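Local coordinates for prolyl-tRNA synthetase (PDB 6UYH), which probably attaches proline to its cognate tRNA in an ATP-dependent reaction, and here holds an ATP analogue together with the inhibitor halofuginone, at residues His155-Arg163 and Thr273-Met281; Ala296-Leu305 and Trp350-Val361. One frame throughout, in Å; residues are numbered along the deposited sequence.

Contact 1: residues His155-Arg163 and Thr273-Met281. With ANP (phosphoaminophosphonic acid-adenylate ester), chain C.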
loop_
_atom_site.group_PDB
_atom_site.type_symbol
_atom_site.label_atom_id
_atom_site.label_comp_id
_atom_site.label_asym_id
_atom_site.label_seq_id
_atom_site.Cartn_x
_atom_site.Cartn_y
_atom_site.Cartn_z
ATOM N N HIS A 155 26.259 -6.109 4.117
ATOM C CA HIS A 155 26.243 -5.044 3.115
ATOM C C HIS A 155 24.900 -4.992 2.392
ATOM O O HIS A 155 24.371 -6.020 1.961
ATOM C CB HIS A 155 27.369 -5.285 2.108
ATOM C CG HIS A 155 27.723 -4.088 1.284
ATOM N ND1 HIS A 155 27.069 -3.769 0.112
ATOM C CD2 HIS A 155 28.677 -3.142 1.451
ATOM C CE1 HIS A 155 27.600 -2.674 -0.403
ATOM N NE2 HIS A 155 28.579 -2.274 0.389
ATOM N N ALA A 156 24.344 -3.787 2.260
ATOM C CA ALA A 156 23.058 -3.644 1.595
ATOM C C ALA A 156 23.198 -3.908 0.095
ATOM O O ALA A 156 24.253 -3.682 -0.505
ATOM C CB ALA A 156 22.467 -2.252 1.847
ATOM N N VAL A 157 22.132 -4.448 -0.494
ATOM C CA VAL A 157 22.073 -4.742 -1.919
ATOM C C VAL A 157 20.730 -4.231 -2.423
ATOM O O VAL A 157 19.683 -4.621 -1.896
ATOM C CB VAL A 157 22.226 -6.244 -2.226
ATOM C CG1 VAL A 157 22.097 -6.505 -3.738
ATOM C CG2 VAL A 157 23.569 -6.769 -1.705
ATOM N N PRO A 158 20.695 -3.333 -3.410
ATOM C CA PRO A 158 19.406 -2.843 -3.909
ATOM C C PRO A 158 18.455 -4.001 -4.174
ATOM O O PRO A 158 18.838 -5.015 -4.759
ATOM C CB PRO A 158 19.787 -2.103 -5.197
ATOM C CG PRO A 158 21.186 -1.593 -4.907
ATOM C CD PRO A 158 21.842 -2.721 -4.112
ATOM N N PHE A 159 17.225 -3.859 -3.668
ATOM C CA PHE A 159 16.140 -4.835 -3.712
ATOM C C PHE A 159 16.413 -6.086 -2.878
ATOM O O PHE A 159 15.564 -6.465 -2.073
ATOM C CB PHE A 159 15.800 -5.256 -5.149
ATOM C CG PHE A 159 15.409 -4.112 -6.040
ATOM C CD1 PHE A 159 14.286 -3.337 -5.760
ATOM C CD2 PHE A 159 16.152 -3.818 -7.165
ATOM C CE1 PHE A 159 13.926 -2.272 -6.584
ATOM C CE2 PHE A 159 15.794 -2.764 -8.003
ATOM C CZ PHE A 159 14.672 -1.992 -7.711
ATOM N N ILE A 160 17.584 -6.723 -3.043
ATOM C CA ILE A 160 17.817 -8.023 -2.408
ATOM C C ILE A 160 17.892 -7.896 -0.895
ATOM O O ILE A 160 17.404 -8.770 -0.160
ATOM C CB ILE A 160 19.106 -8.668 -2.949
ATOM C CG1 ILE A 160 19.031 -8.852 -4.465
ATOM C CG2 ILE A 160 19.366 -9.999 -2.224
ATOM C CD1 ILE A 160 17.983 -9.856 -4.917
ATOM N N ARG A 161 18.567 -6.852 -0.401
ATOM C CA ARG A 161 18.819 -6.710 1.036
ATOM C C ARG A 161 18.881 -5.215 1.350
ATOM O O ARG A 161 19.941 -4.596 1.256
ATOM C CB ARG A 161 20.102 -7.414 1.459
ATOM C CG ARG A 161 20.280 -7.422 2.988
ATOM C CD ARG A 161 21.536 -8.154 3.437
ATOM N NE ARG A 161 21.508 -9.548 3.002
ATOM C CZ ARG A 161 20.704 -10.476 3.515
ATOM N NH1 ARG A 161 19.863 -10.166 4.496
ATOM N NH2 ARG A 161 20.739 -11.717 3.044
ATOM N N SER A 162 17.737 -4.648 1.724
ATOM C CA SER A 162 17.673 -3.232 2.058
ATOM C C SER A 162 17.254 -3.076 3.514
ATOM O O SER A 162 16.652 -3.978 4.103
ATOM C CB SER A 162 16.733 -2.472 1.102
ATOM O OG SER A 162 15.413 -3.003 1.071
ATOM N N ARG A 163 17.621 -1.940 4.118
ATOM C CA ARG A 163 17.315 -1.739 5.538
ATOM C C ARG A 163 15.857 -1.376 5.766
ATOM O O ARG A 163 15.293 -1.710 6.819
ATOM C CB ARG A 163 18.242 -0.683 6.140
ATOM C CG ARG A 163 19.649 -1.241 6.363
ATOM C CD ARG A 163 20.540 -0.238 7.057
ATOM N NE ARG A 163 21.658 -0.893 7.726
ATOM C CZ ARG A 163 22.634 -0.236 8.341
ATOM N NH1 ARG A 163 22.627 1.089 8.353
ATOM N NH2 ARG A 163 23.616 -0.902 8.936
ATOM N N THR A 273 10.037 -7.145 -1.776
ATOM C CA THR A 273 10.594 -6.499 -2.959
ATOM C C THR A 273 11.953 -7.074 -3.368
ATOM O O THR A 273 12.498 -6.651 -4.391
ATOM C CB THR A 273 10.684 -4.983 -2.733
ATOM O OG1 THR A 273 11.140 -4.688 -1.399
ATOM C CG2 THR A 273 9.292 -4.346 -2.955
ATOM N N ARG A 274 12.493 -8.030 -2.607
ATOM C CA ARG A 274 13.596 -8.846 -3.106
ATOM C C ARG A 274 13.259 -9.456 -4.464
ATOM O O ARG A 274 14.144 -9.617 -5.317
ATOM C CB ARG A 274 13.927 -9.936 -2.070
ATOM C CG ARG A 274 14.824 -11.052 -2.581
ATOM C CD ARG A 274 15.231 -11.982 -1.432
ATOM N NE ARG A 274 16.056 -11.289 -0.452
ATOM C CZ ARG A 274 16.595 -11.876 0.600
ATOM N NH1 ARG A 274 16.415 -13.185 0.793
ATOM N NH2 ARG A 274 17.324 -11.158 1.448
ATOM N N THR A 275 11.986 -9.786 -4.681
ATOM C CA THR A 275 11.515 -10.305 -5.967
ATOM C C THR A 275 12.015 -9.478 -7.140
ATOM O O THR A 275 12.410 -10.031 -8.174
ATOM C CB THR A 275 9.981 -10.329 -5.997
ATOM O OG1 THR A 275 9.469 -9.059 -5.565
ATOM C CG2 THR A 275 9.451 -11.418 -5.090
ATOM N N LEU A 276 11.982 -8.151 -7.005
ATOM C CA LEU A 276 12.402 -7.280 -8.102
ATOM C C LEU A 276 13.889 -7.456 -8.399
ATOM O O LEU A 276 14.304 -7.433 -9.563
ATOM C CB LEU A 276 12.105 -5.817 -7.769
ATOM C CG LEU A 276 10.710 -5.286 -8.128
ATOM C CD1 LEU A 276 9.639 -6.037 -7.377
ATOM C CD2 LEU A 276 10.623 -3.810 -7.821
ATOM N N GLY A 277 14.705 -7.599 -7.352
ATOM C CA GLY A 277 16.132 -7.802 -7.560
ATOM C C GLY A 277 16.428 -9.106 -8.273
ATOM O O GLY A 277 17.264 -9.155 -9.181
ATOM N N VAL A 278 15.748 -10.179 -7.871
ATOM C CA VAL A 278 15.926 -11.465 -8.539
ATOM C C VAL A 278 15.567 -11.341 -10.010
ATOM O O VAL A 278 16.319 -11.773 -10.893
ATOM C CB VAL A 278 15.083 -12.550 -7.845
ATOM C CG1 VAL A 278 15.198 -13.868 -8.616
ATOM C CG2 VAL A 278 15.568 -12.749 -6.413
ATOM N N MET A 279 14.417 -10.725 -10.288
ATOM C CA MET A 279 13.956 -10.530 -11.658
ATOM C C MET A 279 15.025 -9.853 -12.508
ATOM O O MET A 279 15.333 -10.295 -13.622
ATOM C CB MET A 279 12.669 -9.690 -11.645
ATOM C CG MET A 279 12.054 -9.462 -13.030
ATOM S SD MET A 279 10.776 -8.171 -12.945
ATOM C CE MET A 279 11.756 -6.683 -12.721
ATOM N N ILE A 280 15.620 -8.784 -11.976
ATOM C CA ILE A 280 16.609 -8.021 -12.726
ATOM C C ILE A 280 17.909 -8.811 -12.887
ATOM O O ILE A 280 18.485 -8.867 -13.978
ATOM C CB ILE A 280 16.852 -6.668 -12.041
ATOM C CG1 ILE A 280 15.556 -5.847 -12.053
ATOM C CG2 ILE A 280 18.023 -5.942 -12.704
ATOM C CD1 ILE A 280 15.641 -4.571 -11.222
ATOM N N MET A 281 18.403 -9.422 -11.801
ATOM C CA MET A 281 19.649 -10.174 -11.900
ATOM C C MET A 281 19.522 -11.365 -12.837
ATOM O O MET A 281 20.503 -11.737 -13.498
ATOM C CB MET A 281 20.111 -10.655 -10.518
ATOM C CG MET A 281 20.629 -9.532 -9.631
ATOM S SD MET A 281 21.116 -10.177 -8.001
ATOM C CE MET A 281 21.729 -8.666 -7.251
HETATM P PG ANP C . 17.698 -13.524 4.949
HETATM O O1G ANP C . 18.734 -14.532 5.127
HETATM O O2G ANP C . 18.039 -12.291 5.888
HETATM O O3G ANP C . 17.714 -13.132 3.421
HETATM P PB ANP C . 15.226 -13.832 6.616
HETATM O O1B ANP C . 15.079 -15.013 7.453
HETATM O O2B ANP C . 15.788 -12.657 7.474
HETATM N N3B ANP C . 16.200 -14.090 5.315
HETATM P PA ANP C . 12.362 -13.433 6.545
HETATM O O1A ANP C . 11.857 -14.813 6.708
HETATM O O2A ANP C . 12.313 -12.695 7.842
HETATM O O3A ANP C . 13.862 -13.395 6.023
HETATM O "O5'" ANP C . 11.604 -12.538 5.442
HETATM C "C5'" ANP C . 10.645 -12.977 4.453
HETATM C "C4'" ANP C . 11.262 -12.743 3.099
HETATM O "O4'" ANP C . 11.619 -11.350 2.958
HETATM C "C3'" ANP C . 12.567 -13.497 2.898
HETATM O "O3'" ANP C . 12.315 -14.822 2.446
HETATM C "C2'" ANP C . 13.283 -12.653 1.842
HETATM O "O2'" ANP C . 12.935 -13.094 0.536
HETATM C "C1'" ANP C . 12.772 -11.230 2.141
HETATM N N9 ANP C . 13.740 -10.391 2.835
HETATM C C8 ANP C . 14.356 -10.650 4.032
HETATM N N7 ANP C . 15.183 -9.714 4.426
HETATM C C5 ANP C . 15.106 -8.764 3.415
HETATM C C6 ANP C . 15.745 -7.525 3.230
HETATM N N6 ANP C . 16.579 -6.974 4.115
HETATM N N1 ANP C . 15.471 -6.845 2.094
HETATM C C2 ANP C . 14.596 -7.364 1.227
HETATM N N3 ANP C . 13.920 -8.512 1.304
HETATM C C4 ANP C . 14.225 -9.172 2.426
HETATM O O HOH W 1 13.855 -4.512 -1.136
#
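R274 reaches across to the backbone of I160 and grips its carbonyl oxygen side-on with two nitrogens, NE to I160 O at 2.9 Å and NH2 to I160 O also at 2.9 Å. NE arrives in the carbonyl plane, on a lone pair. The same guanidinium holds the gamma-phosphate of ANP, with NH2 2.8 Å from O3G, while the ribose C2' lies over one of its faces. A bend at chi3 (-65°) brings the R274 guanidinium to the phosphate. R161 runs alongside, its guanidinium plane turned 75° from that of R274, and sends NH1 to ANP O2G in a nearly straight bond of 3.1 Å; it also forms salt bridges with E152 and the terminal carboxylate of Y513. Loop and helix are consistent with motif 2 (strands 140-149 and 164-174) and motif 3 (strand 261-272 with helix 274-283) of class II synthetases: S162 reads the adenine through its backbone, N to ANP N1 and O from ANP N6. In the same loop, I160 and R161 both face V157, a classic beta bulge. F159 anchors the turn on helix 274-283: L276 CB sits over one ring face, I280 CD1 touches CE2 at 3.7 Å, and F159 CB packs 3.4 Å from G277 N, where the glycine lets the loop come close. A water links F159 O, S162 OG and T273 OG1, and F47 meets the F159 ring edge-to-face.

Contact 2: residues Ala296-Leu305 and Trp350-Val361. With EDO (1,2-ethanediol), chain R.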
loop_
_atom_site.group_PDB
_atom_site.type_symbol
_atom_site.label_atom_id
_atom_site.label_comp_id
_atom_site.label_asym_id
_atom_site.label_seq_id
_atom_site.Cartn_x
_atom_site.Cartn_y
_atom_site.Cartn_z
ATOM N N ALA A 296 5.546 -5.556 -16.981
ATOM C CA ALA A 296 6.182 -4.463 -17.713
ATOM C C ALA A 296 5.281 -3.232 -17.717
ATOM O O ALA A 296 4.150 -3.304 -18.203
ATOM C CB ALA A 296 6.488 -4.900 -19.144
ATOM N N PHE A 297 5.806 -2.097 -17.232
ATOM C CA PHE A 297 5.031 -0.853 -17.210
ATOM C C PHE A 297 4.505 -0.519 -18.599
ATOM O O PHE A 297 3.402 0.027 -18.749
ATOM C CB PHE A 297 5.893 0.298 -16.675
ATOM C CG PHE A 297 6.925 0.772 -17.650
ATOM C CD1 PHE A 297 6.692 1.876 -18.449
ATOM C CD2 PHE A 297 8.120 0.076 -17.797
ATOM C CE1 PHE A 297 7.636 2.294 -19.377
ATOM C CE2 PHE A 297 9.074 0.482 -18.725
ATOM C CZ PHE A 297 8.831 1.594 -19.520
ATOM N N CYS A 298 5.298 -0.816 -19.624
ATOM C CA CYS A 298 4.883 -0.724 -21.015
ATOM C C CYS A 298 5.223 -2.056 -21.664
ATOM O O CYS A 298 6.379 -2.492 -21.613
ATOM C CB CYS A 298 5.588 0.430 -21.734
ATOM S SG CYS A 298 5.341 0.468 -23.528
ATOM N N GLN A 299 4.224 -2.710 -22.250
ATOM C CA GLN A 299 4.478 -4.003 -22.882
ATOM C C GLN A 299 4.895 -3.872 -24.338
ATOM O O GLN A 299 5.707 -4.670 -24.823
ATOM C CB GLN A 299 3.237 -4.885 -22.783
ATOM C CG GLN A 299 2.835 -5.198 -21.349
ATOM C CD GLN A 299 1.470 -5.830 -21.290
ATOM O OE1 GLN A 299 0.487 -5.241 -21.740
ATOM N NE2 GLN A 299 1.399 -7.042 -20.751
ATOM N N VAL A 300 4.344 -2.892 -25.049
ATOM C CA VAL A 300 4.591 -2.716 -26.477
ATOM C C VAL A 300 4.807 -1.235 -26.732
ATOM O O VAL A 300 3.992 -0.410 -26.311
ATOM C CB VAL A 300 3.421 -3.234 -27.342
ATOM C CG1 VAL A 300 3.741 -3.061 -28.828
ATOM C CG2 VAL A 300 3.096 -4.687 -27.021
ATOM N N VAL A 301 5.899 -0.889 -27.408
ATOM C CA VAL A 301 6.130 0.479 -27.865
ATOM C C VAL A 301 6.024 0.496 -29.384
ATOM O O VAL A 301 6.611 -0.355 -30.065
ATOM C CB VAL A 301 7.486 1.033 -27.378
ATOM C CG1 VAL A 301 8.663 0.184 -27.875
ATOM C CG2 VAL A 301 7.643 2.504 -27.787
ATOM N N VAL A 302 5.245 1.441 -29.912
ATOM C CA VAL A 302 5.031 1.583 -31.349
ATOM C C VAL A 302 5.850 2.769 -31.833
ATOM O O VAL A 302 5.755 3.867 -31.274
ATOM C CB VAL A 302 3.539 1.774 -31.681
ATOM C CG1 VAL A 302 3.322 1.786 -33.197
ATOM C CG2 VAL A 302 2.696 0.690 -31.036
ATOM N N ILE A 303 6.665 2.551 -32.860
ATOM C CA ILE A 303 7.541 3.612 -33.347
ATOM C C ILE A 303 7.324 3.822 -34.843
ATOM O O ILE A 303 7.632 2.935 -35.649
ATOM C CB ILE A 303 9.013 3.301 -33.036
ATOM C CG1 ILE A 303 9.196 3.055 -31.535
ATOM C CG2 ILE A 303 9.910 4.437 -33.505
ATOM C CD1 ILE A 303 10.630 2.843 -31.113
ATOM N N PRO A 304 6.789 4.970 -35.256
ATOM C CA PRO A 304 6.714 5.270 -36.690
ATOM C C PRO A 304 8.058 5.782 -37.185
ATOM O O PRO A 304 8.686 6.629 -36.548
ATOM C CB PRO A 304 5.633 6.353 -36.769
ATOM C CG PRO A 304 5.715 7.049 -35.452
ATOM C CD PRO A 304 6.147 6.011 -34.434
ATOM N N LEU A 305 8.502 5.251 -38.320
ATOM C CA LEU A 305 9.751 5.677 -38.940
ATOM C C LEU A 305 9.466 6.842 -39.882
ATOM O O LEU A 305 8.713 6.692 -40.852
ATOM C CB LEU A 305 10.399 4.516 -39.688
ATOM C CG LEU A 305 10.534 3.248 -38.848
ATOM C CD1 LEU A 305 11.236 2.147 -39.623
ATOM C CD2 LEU A 305 11.268 3.549 -37.551
ATOM N N TRP A 350 14.033 2.566 -25.244
ATOM C CA TRP A 350 13.066 1.634 -24.686
ATOM C C TRP A 350 13.678 0.273 -24.386
ATOM O O TRP A 350 13.190 -0.424 -23.491
ATOM C CB TRP A 350 11.876 1.489 -25.640
ATOM C CG TRP A 350 11.146 2.780 -25.851
ATOM C CD1 TRP A 350 11.162 3.555 -26.972
ATOM C CD2 TRP A 350 10.320 3.467 -24.900
ATOM N NE1 TRP A 350 10.387 4.672 -26.788
ATOM C CE2 TRP A 350 9.858 4.644 -25.525
ATOM C CE3 TRP A 350 9.920 3.199 -23.588
ATOM C CZ2 TRP A 350 9.016 5.553 -24.883
ATOM C CZ3 TRP A 350 9.079 4.110 -22.946
ATOM C CH2 TRP A 350 8.640 5.270 -23.598
ATOM N N GLU A 351 14.738 -0.122 -25.104
ATOM C CA GLU A 351 15.446 -1.347 -24.728
ATOM C C GLU A 351 16.089 -1.201 -23.355
ATOM O O GLU A 351 16.026 -2.118 -22.531
ATOM C CB GLU A 351 16.502 -1.703 -25.782
ATOM C CG GLU A 351 15.930 -2.295 -27.064
ATOM C CD GLU A 351 16.960 -2.417 -28.175
ATOM O OE1 GLU A 351 18.108 -1.954 -27.985
ATOM O OE2 GLU A 351 16.616 -2.974 -29.242
ATOM N N LEU A 352 16.709 -0.047 -23.097
ATOM C CA LEU A 352 17.302 0.230 -21.789
ATOM C C LEU A 352 16.277 0.101 -20.669
ATOM O O LEU A 352 16.579 -0.409 -19.582
ATOM C CB LEU A 352 17.907 1.639 -21.804
ATOM C CG LEU A 352 18.517 2.199 -20.521
ATOM C CD1 LEU A 352 19.618 1.261 -20.011
ATOM C CD2 LEU A 352 19.066 3.606 -20.759
ATOM N N ARG A 353 15.056 0.556 -20.915
ATOM C CA ARG A 353 14.027 0.552 -19.887
ATOM C C ARG A 353 13.265 -0.763 -19.819
ATOM O O ARG A 353 12.460 -0.950 -18.900
ATOM C CB ARG A 353 13.085 1.737 -20.122
ATOM C CG ARG A 353 13.791 3.062 -19.852
ATOM C CD ARG A 353 13.091 4.262 -20.478
ATOM N NE ARG A 353 13.663 5.525 -20.012
ATOM C CZ ARG A 353 14.821 6.037 -20.433
ATOM N NH1 ARG A 353 15.547 5.403 -21.346
ATOM N NH2 ARG A 353 15.256 7.190 -19.943
ATOM N N GLY A 354 13.504 -1.679 -20.755
ATOM C CA GLY A 354 13.053 -3.049 -20.608
ATOM C C GLY A 354 11.811 -3.432 -21.372
ATOM O O GLY A 354 11.316 -4.547 -21.181
ATOM N N VAL A 355 11.300 -2.563 -22.240
ATOM C CA VAL A 355 10.022 -2.853 -22.906
ATOM C C VAL A 355 10.139 -4.155 -23.698
ATOM O O VAL A 355 11.057 -4.300 -24.529
ATOM C CB VAL A 355 9.615 -1.683 -23.815
ATOM C CG1 VAL A 355 8.377 -2.043 -24.604
ATOM C CG2 VAL A 355 9.358 -0.429 -22.964
ATOM N N PRO A 356 9.255 -5.133 -23.484
ATOM C CA PRO A 356 9.472 -6.453 -24.106
ATOM C C PRO A 356 9.245 -6.498 -25.613
ATOM O O PRO A 356 9.895 -7.305 -26.291
ATOM C CB PRO A 356 8.488 -7.368 -23.352
ATOM C CG PRO A 356 7.561 -6.456 -22.609
ATOM C CD PRO A 356 8.315 -5.191 -22.355
ATOM N N LEU A 357 8.366 -5.672 -26.179
ATOM C CA LEU A 357 8.079 -5.787 -27.603
ATOM C C LEU A 357 8.042 -4.409 -28.243
ATOM O O LEU A 357 7.423 -3.485 -27.706
ATOM C CB LEU A 357 6.754 -6.513 -27.841
ATOM C CG LEU A 357 6.336 -6.760 -29.291
ATOM C CD1 LEU A 357 7.325 -7.692 -30.021
ATOM C CD2 LEU A 357 4.927 -7.319 -29.336
ATOM N N ARG A 358 8.708 -4.277 -29.385
ATOM C CA ARG A 358 8.698 -3.054 -30.173
ATOM C C ARG A 358 8.053 -3.325 -31.525
ATOM O O ARG A 358 8.336 -4.343 -32.166
ATOM C CB ARG A 358 10.121 -2.519 -30.364
ATOM C CG ARG A 358 10.250 -1.354 -31.326
ATOM C CD ARG A 358 11.676 -0.815 -31.339
ATOM N NE ARG A 358 12.592 -1.596 -32.171
ATOM C CZ ARG A 358 13.745 -2.112 -31.754
ATOM N NH1 ARG A 358 14.148 -1.939 -30.503
ATOM N NH2 ARG A 358 14.505 -2.800 -32.600
ATOM N N ILE A 359 7.171 -2.422 -31.946
ATOM C CA ILE A 359 6.579 -2.449 -33.281
ATOM C C ILE A 359 7.157 -1.271 -34.050
ATOM O O ILE A 359 7.042 -0.120 -33.610
ATOM C CB ILE A 359 5.045 -2.389 -33.231
ATOM C CG1 ILE A 359 4.498 -3.650 -32.552
ATOM C CG2 ILE A 359 4.453 -2.211 -34.642
ATOM C CD1 ILE A 359 2.995 -3.708 -32.447
ATOM N N GLU A 360 7.807 -1.561 -35.179
ATOM C CA GLU A 360 8.348 -0.545 -36.074
ATOM C C GLU A 360 7.452 -0.473 -37.302
ATOM O O GLU A 360 7.255 -1.484 -37.984
ATOM C CB GLU A 360 9.786 -0.872 -36.484
ATOM C CG GLU A 360 10.750 -1.121 -35.331
ATOM C CD GLU A 360 12.075 -1.701 -35.804
ATOM O OE1 GLU A 360 12.288 -1.777 -37.035
ATOM O OE2 GLU A 360 12.902 -2.085 -34.950
ATOM N N VAL A 361 6.909 0.709 -37.578
ATOM C CA VAL A 361 6.012 0.924 -38.710
ATOM C C VAL A 361 6.741 1.802 -39.717
ATOM O O VAL A 361 6.895 3.011 -39.503
ATOM C CB VAL A 361 4.687 1.564 -38.280
ATOM C CG1 VAL A 361 3.721 1.600 -39.454
ATOM C CG2 VAL A 361 4.088 0.808 -37.104
HETATM C C1 EDO R . -2.617 -7.504 -21.785
HETATM O O1 EDO R . -3.449 -8.639 -21.514
HETATM C C2 EDO R . -1.836 -7.159 -20.526
HETATM O O2 EDO R . -1.065 -8.301 -20.126
#
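V301 has CG2 anti to its backbone N (CG1 at chi1 60°), and W350 has CG beside its own N (chi1 -62°); together these torsions lay the methyl CG2 over the indole face, 3.7 Å from the centroid of the five-membered ring. The other V301 branch, CG1, meets V355 CG1 and runs alongside the R358 side chain. The F297 ring meets the end of helix 343-353: CE2 comes edge-on to R353 O at 3.7 Å, and CZ touches V355 CG2. Beyond this apolar corner strands 300-304 and 357-361 pair in parallel, their short axes 18° apart. After a weak first bond from L357 N to Q299 O, the bonds alternate between the strands from V301 N to L357 O through to L305 N to V361 O; I303 N to I359 O, 2.8 Å, is the shortest. On one face V300 CG1 rests on I359 CD1 at 3.8 Å and V302 CG1 on V361 CG2. On the other, I303 CD1 lies against R358 CD, the aliphatic part of an arginine whose guanidinium joins two carboxylates. R358 NE and NH2 both hold E360 OE2, side-on, while R358 NH1 meets E351 OE2 at 3.0 Å from above the carboxylate plane, tying the strand to the helix. That helix ends in a Schellman motif at G354, whose positive phi turns the chain into strand 357-361. Within the mixed sheet of the anticodon-binding domain, strand 333-335 flanks 300-304 and strand 370-375 flanks 357-361; helix 343-353 covers the V301 and R358 face, with W350 NE1 bonded to D336 and a cation-pi contact between Y347 and R358.

Overall arrangement
Contact 1 belongs to the class II catalytic core and contact 2 to the anticodon-binding domain, and they follow one another along the chain: helix 274-283, which carries R274 of contact 1, is succeeded by strand 300-304 of contact 2. Their centres lie 25 Å apart, yet their nearest atoms come within about 7 Å without touching. Contact 1 sits about 8 Å from the centre of the chain and takes part directly in binding ANP; contact 2, about 25 Å from that centre, is sheet and helix packing outside the ANP pocket. R353 of contact 2 adds a salt bridge to E34, which follows helix 22-32, the helix that F159 and M281 of contact 1 touch.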